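Local coordinates for ArCE4A (Arthrobacter sp. AW19M34-1, PDB 5LFZ), which probably removes acetyl groups from carbohydrate substrates, as a metal-dependent carbohydrate esterase family 4 deacetylase with the polysaccharide deacetylase (NodB homology) fold, at residues A[27-32]-A[184-189]; A[71-76]-A[110-115]. One frame throughout, in Å; residues are numbered along the deposited sequence. Where two conformers were deposited one is given.

How the contacts relate
Both contacts pack parts of a single NodB homology domain, at different depths. Contact 1 is wholly buried and sets strand 26-32 against helix 177-192; contact 2 lies at the surface and joins the C-terminal ends of helices 66-74 and 94-112. Their centres are 20 Å apart and their nearest atoms about 7 Å, so they do not touch. Contact 2 is nested along the chain inside the loop closed by contact 1. The nickel ligands fall close to both in sequence: Asp33 directly follows strand 26-32, while His82 and His86 lie between helices 66-74 and 94-112. Neither contact includes a nickel ligand, and each packs through apolar side chains.

Contact 1. Residues A[27-32]-A[184-189]; sequences VALTFD and PQLVSK
Leu29 splays its two methyl groups over the inner side of helix 177-192, one against Leu186 and the other against Val187. CD2 of Leu29 lies 4.1 Å from CD2 of Leu186, with the two side chains sliding past each other in opposite directions. The second branch is geometrically distinct: CD1 of Leu29 is 4.1 Å from CG2 of Val187, and here the side chains cross at about a right angle. In Leu29 CG stands anti to the carbonyl carbon (chi1 -60°), whereas in Leu186 chi1 of 178° extends CG away from the backbone N and chi2 of 54° sets which methyl, CD2, meets Leu29. The backbones stay well apart, the closest alpha carbons being CA of Leu29 and CA of Val187 at 9.0 Å, and the contacts that span the gap are between aliphatic branches. The 107 Å² buried in total comes almost entirely from these three residues, all of them buried in the fold. On the helix, Ser188 directs its hydroxyl back to the preceding turn, OG donating to Pro184 O at 3.0 Å. Ser188 N also reaches Pro184 O, at 3.3 Å and from the opposite face of the carbonyl plane; Gln49 NE2 is a further donor to this oxygen. On the strand, Asp32 OD1 forms a salt bridge with Arg120 NH1, to which Thr30 OG1 is also hydrogen-bonded, and the chain continues directly into the nickel ligand Asp33. The hydrophobic contact thus packs one of the central strands leading to the metal site. Around it, Leu186 also touches Met172 of strand 168-173 and Ala160 of helix 153-163, Val187 rests on Gln49 and Thr51, and strand 26-32 pairs in parallel with strands 54-57, 168-173 and 196-197.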
# COMPACT_ATOMS: atom_id res chain seq x y z
N VAL A 27 -4.39 -2.88 -12.11
CA VAL A 27 -3.18 -3.03 -11.32
C VAL A 27 -3.27 -2.07 -10.14
O VAL A 27 -3.77 -0.95 -10.30
CB VAL A 27 -1.92 -2.74 -12.17
CG1 VAL A 27 -0.71 -2.53 -11.29
CG2 VAL A 27 -1.67 -3.88 -13.16
N ALA A 28 -2.82 -2.49 -8.96
CA ALA A 28 -2.77 -1.59 -7.81
C ALA A 28 -1.33 -1.26 -7.44
O ALA A 28 -0.56 -2.14 -7.03
CB ALA A 28 -3.50 -2.20 -6.62
N LEU A 29 -0.96 0.01 -7.58
CA LEU A 29 0.33 0.50 -7.08
C LEU A 29 0.22 0.68 -5.58
O LEU A 29 -0.71 1.32 -5.09
CB LEU A 29 0.70 1.84 -7.72
CG LEU A 29 0.86 1.90 -9.23
CD1 LEU A 29 1.41 3.27 -9.64
CD2 LEU A 29 1.77 0.78 -9.70
N THR A 30 1.16 0.10 -4.83
CA THR A 30 1.13 0.24 -3.38
C THR A 30 2.50 0.67 -2.85
O THR A 30 3.55 0.33 -3.41
CB THR A 30 0.68 -1.07 -2.67
OG1 THR A 30 1.68 -2.09 -2.81
CG2 THR A 30 -0.65 -1.58 -3.25
N PHE A 31 2.48 1.46 -1.78
CA PHE A 31 3.70 2.03 -1.20
C PHE A 31 3.74 1.78 0.29
O PHE A 31 2.82 2.18 1.01
CB PHE A 31 3.79 3.53 -1.48
CG PHE A 31 3.85 3.88 -2.94
CD1 PHE A 31 5.06 3.91 -3.61
CD2 PHE A 31 2.69 4.19 -3.64
CE1 PHE A 31 5.11 4.24 -4.95
CE2 PHE A 31 2.74 4.51 -4.98
CZ PHE A 31 3.95 4.54 -5.63
N ASP A 32 4.80 1.14 0.77
CA ASP A 32 4.93 0.80 2.19
C ASP A 32 5.85 1.74 2.94
O ASP A 32 6.77 2.32 2.35
CB ASP A 32 5.50 -0.61 2.38
CG ASP A 32 4.49 -1.69 2.12
OD1 ASP A 32 3.39 -1.40 1.61
OD2 ASP A 32 4.83 -2.87 2.40
N PRO A 184 6.73 8.69 -12.23
CA PRO A 184 6.29 9.24 -13.52
C PRO A 184 6.44 8.25 -14.66
O PRO A 184 5.51 8.07 -15.45
CB PRO A 184 7.22 10.45 -13.72
CG PRO A 184 7.60 10.84 -12.35
CD PRO A 184 7.74 9.56 -11.60
N GLN A 185 7.58 7.58 -14.72
CA GLN A 185 7.82 6.59 -15.76
C GLN A 185 6.99 5.32 -15.57
O GLN A 185 6.48 4.75 -16.54
CB GLN A 185 9.31 6.24 -15.81
CG GLN A 185 9.67 5.27 -16.92
CD GLN A 185 11.15 4.93 -16.95
OE1 GLN A 185 11.61 4.22 -17.84
NE2 GLN A 185 11.90 5.43 -15.97
N LEU A 186 6.85 4.88 -14.32
CA LEU A 186 6.13 3.65 -14.03
C LEU A 186 4.66 3.76 -14.45
O LEU A 186 4.11 2.86 -15.08
CB LEU A 186 6.24 3.29 -12.55
CG LEU A 186 5.45 2.04 -12.17
CD1 LEU A 186 5.85 0.88 -13.07
CD2 LEU A 186 5.64 1.67 -10.71
N VAL A 187 4.04 4.89 -14.11
CA VAL A 187 2.65 5.12 -14.48
C VAL A 187 2.49 5.17 -16.00
O VAL A 187 1.60 4.53 -16.56
CB VAL A 187 2.12 6.42 -13.86
CG1 VAL A 187 0.72 6.73 -14.37
CG2 VAL A 187 2.12 6.31 -12.34
N SER A 188 3.36 5.93 -16.65
CA SER A 188 3.32 6.05 -18.11
C SER A 188 3.40 4.69 -18.78
O SER A 188 2.61 4.38 -19.68
CB SER A 188 4.45 6.94 -18.62
OG SER A 188 4.28 8.28 -18.19
N LYS A 189 4.35 3.88 -18.35
CA LYS A 189 4.55 2.57 -18.95
C LYS A 189 3.43 1.59 -18.64
O LYS A 189 3.05 0.79 -19.50
CB LYS A 189 5.90 1.98 -18.53
CG LYS A 189 7.08 2.59 -19.29
CD LYS A 189 8.41 2.02 -18.84
CE LYS A 189 9.55 2.60 -19.65
NZ LYS A 189 9.51 2.15 -21.07

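Contact 2. Residues A[71-76]-A[110-115]; sequences RMVDEG and QAAGVK
Val73 pushes a single methyl, CG2, against both Ala112 and Val114, and this is the close-packed part of the contact. CG2 of Val73 is 4.0 Å from CB of Ala112 and also 4.0 Å from CG1 of Val114; its distance to CG2 of Val114 is 4.1 Å, so it meets both branches of that valine. The side chains of Val73 and Val114 slide past each other in opposite directions. Rotation about the first torsion selects the methyl: in Val73 CG1 is anti to the backbone N (chi1 174°), and CG2, placed beside that N, faces the other segment. Behind this cluster the buried Ala111 packs on Leu69, which Ala112 also touches, and Val73 reaches Ile79 of strand 78-81. Lys70 NZ donates to Ala111 O, a polar link between the two helices. The solvent side is looser: Asp74 and Gly113 are exposed and neither touches the opposite segment, although Gly113, with a positive phi of 74°, ends helix 94-112 and lets Val114 point back to Val73. Only 100 Å² is buried in all. Arg71 turns away from the contact, forming a side-on salt bridge from the last turn of its helix to Glu75 just after it: NE reaches OE2 of Glu75 at 2.8 Å and NH2 reaches the syn lone pair of OE1 at 3.0 Å. Asp44 is a second salt-bridge partner of NH2, and Asn40 accepts from NH1. The connection between the parallel neighbours 54-57 and 78-81, which runs through helices 59-62 and 66-74, is a beta-alpha-beta crossover; its packing against helix 94-112 is consistent with the outer helical layer of the distorted beta/alpha barrel of NodB-type deacetylases.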
# COMPACT_ATOMS: atom_id res chain seq x y z
N ARG A 71 -4.16 14.53 2.58
CA ARG A 71 -3.98 14.57 1.13
C ARG A 71 -4.37 13.26 0.48
O ARG A 71 -5.01 13.24 -0.57
CB ARG A 71 -2.53 14.89 0.74
CG ARG A 71 -2.12 16.34 0.77
CD ARG A 71 -0.82 16.53 -0.01
NE ARG A 71 -1.01 16.35 -1.45
CZ ARG A 71 -0.02 16.41 -2.34
NH1 ARG A 71 1.23 16.63 -1.95
NH2 ARG A 71 -0.28 16.25 -3.63
N MET A 72 -3.99 12.15 1.10
CA MET A 72 -4.29 10.84 0.55
C MET A 72 -5.79 10.63 0.40
O MET A 72 -6.25 10.14 -0.63
CB MET A 72 -3.68 9.74 1.43
CG MET A 72 -2.17 9.77 1.47
SD MET A 72 -1.48 8.57 2.62
CE MET A 72 0.27 8.79 2.28
N VAL A 73 -6.54 11.00 1.43
CA VAL A 73 -7.99 10.89 1.39
C VAL A 73 -8.57 11.87 0.37
O VAL A 73 -9.37 11.48 -0.48
CB VAL A 73 -8.61 11.15 2.77
CG1 VAL A 73 -10.14 11.18 2.67
CG2 VAL A 73 -8.14 10.10 3.77
N ASP A 74 -8.14 13.12 0.45
CA ASP A 74 -8.66 14.18 -0.41
C ASP A 74 -8.41 13.93 -1.90
O ASP A 74 -9.20 14.35 -2.74
CB ASP A 74 -8.07 15.54 -0.03
CG ASP A 74 -8.78 16.18 1.16
OD1 ASP A 74 -9.84 15.66 1.59
OD2 ASP A 74 -8.29 17.22 1.67
N GLU A 75 -7.31 13.24 -2.23
CA GLU A 75 -6.91 13.13 -3.63
C GLU A 75 -7.13 11.74 -4.22
O GLU A 75 -6.58 11.41 -5.27
CB GLU A 75 -5.45 13.57 -3.78
CG GLU A 75 -5.26 15.06 -3.49
CD GLU A 75 -3.81 15.50 -3.41
OE1 GLU A 75 -2.96 14.91 -4.10
OE2 GLU A 75 -3.52 16.46 -2.66
N GLY A 76 -7.94 10.93 -3.55
CA GLY A 76 -8.43 9.70 -4.14
C GLY A 76 -7.66 8.43 -3.83
O GLY A 76 -7.94 7.37 -4.40
N GLN A 110 -6.78 10.09 13.92
CA GLN A 110 -6.46 11.43 14.38
C GLN A 110 -5.96 12.30 13.23
O GLN A 110 -6.27 13.49 13.15
CB GLN A 110 -5.42 11.39 15.51
CG GLN A 110 -5.12 12.75 16.12
CD GLN A 110 -6.33 13.38 16.80
OE1 GLN A 110 -7.18 12.68 17.35
NE2 GLN A 110 -6.41 14.70 16.75
N ALA A 111 -5.20 11.69 12.33
CA ALA A 111 -4.60 12.41 11.22
C ALA A 111 -5.59 12.75 10.11
O ALA A 111 -5.62 13.88 9.62
CB ALA A 111 -3.43 11.61 10.64
N ALA A 112 -6.41 11.78 9.71
CA ALA A 112 -7.22 11.93 8.50
C ALA A 112 -8.71 11.69 8.69
O ALA A 112 -9.49 11.85 7.75
CB ALA A 112 -6.68 11.01 7.42
N GLY A 113 -9.10 11.28 9.89
CA GLY A 113 -10.51 11.10 10.20
C GLY A 113 -11.12 9.85 9.58
O GLY A 113 -12.34 9.71 9.53
N VAL A 114 -10.26 8.95 9.10
CA VAL A 114 -10.73 7.70 8.53
C VAL A 114 -10.12 6.51 9.25
O VAL A 114 -9.13 6.65 9.96
CB VAL A 114 -10.40 7.59 7.02
CG1 VAL A 114 -10.95 8.79 6.26
CG2 VAL A 114 -8.90 7.47 6.80
N LYS A 115 -10.72 5.35 9.05
CA LYS A 115 -10.18 4.09 9.54
C LYS A 115 -9.70 3.29 8.34
O LYS A 115 -10.40 3.22 7.33
CB LYS A 115 -11.25 3.33 10.33
CG LYS A 115 -10.73 2.13 11.11
CD LYS A 115 -11.88 1.37 11.77
CE LYS A 115 -12.66 2.26 12.73
NZ LYS A 115 -12.14 2.18 14.12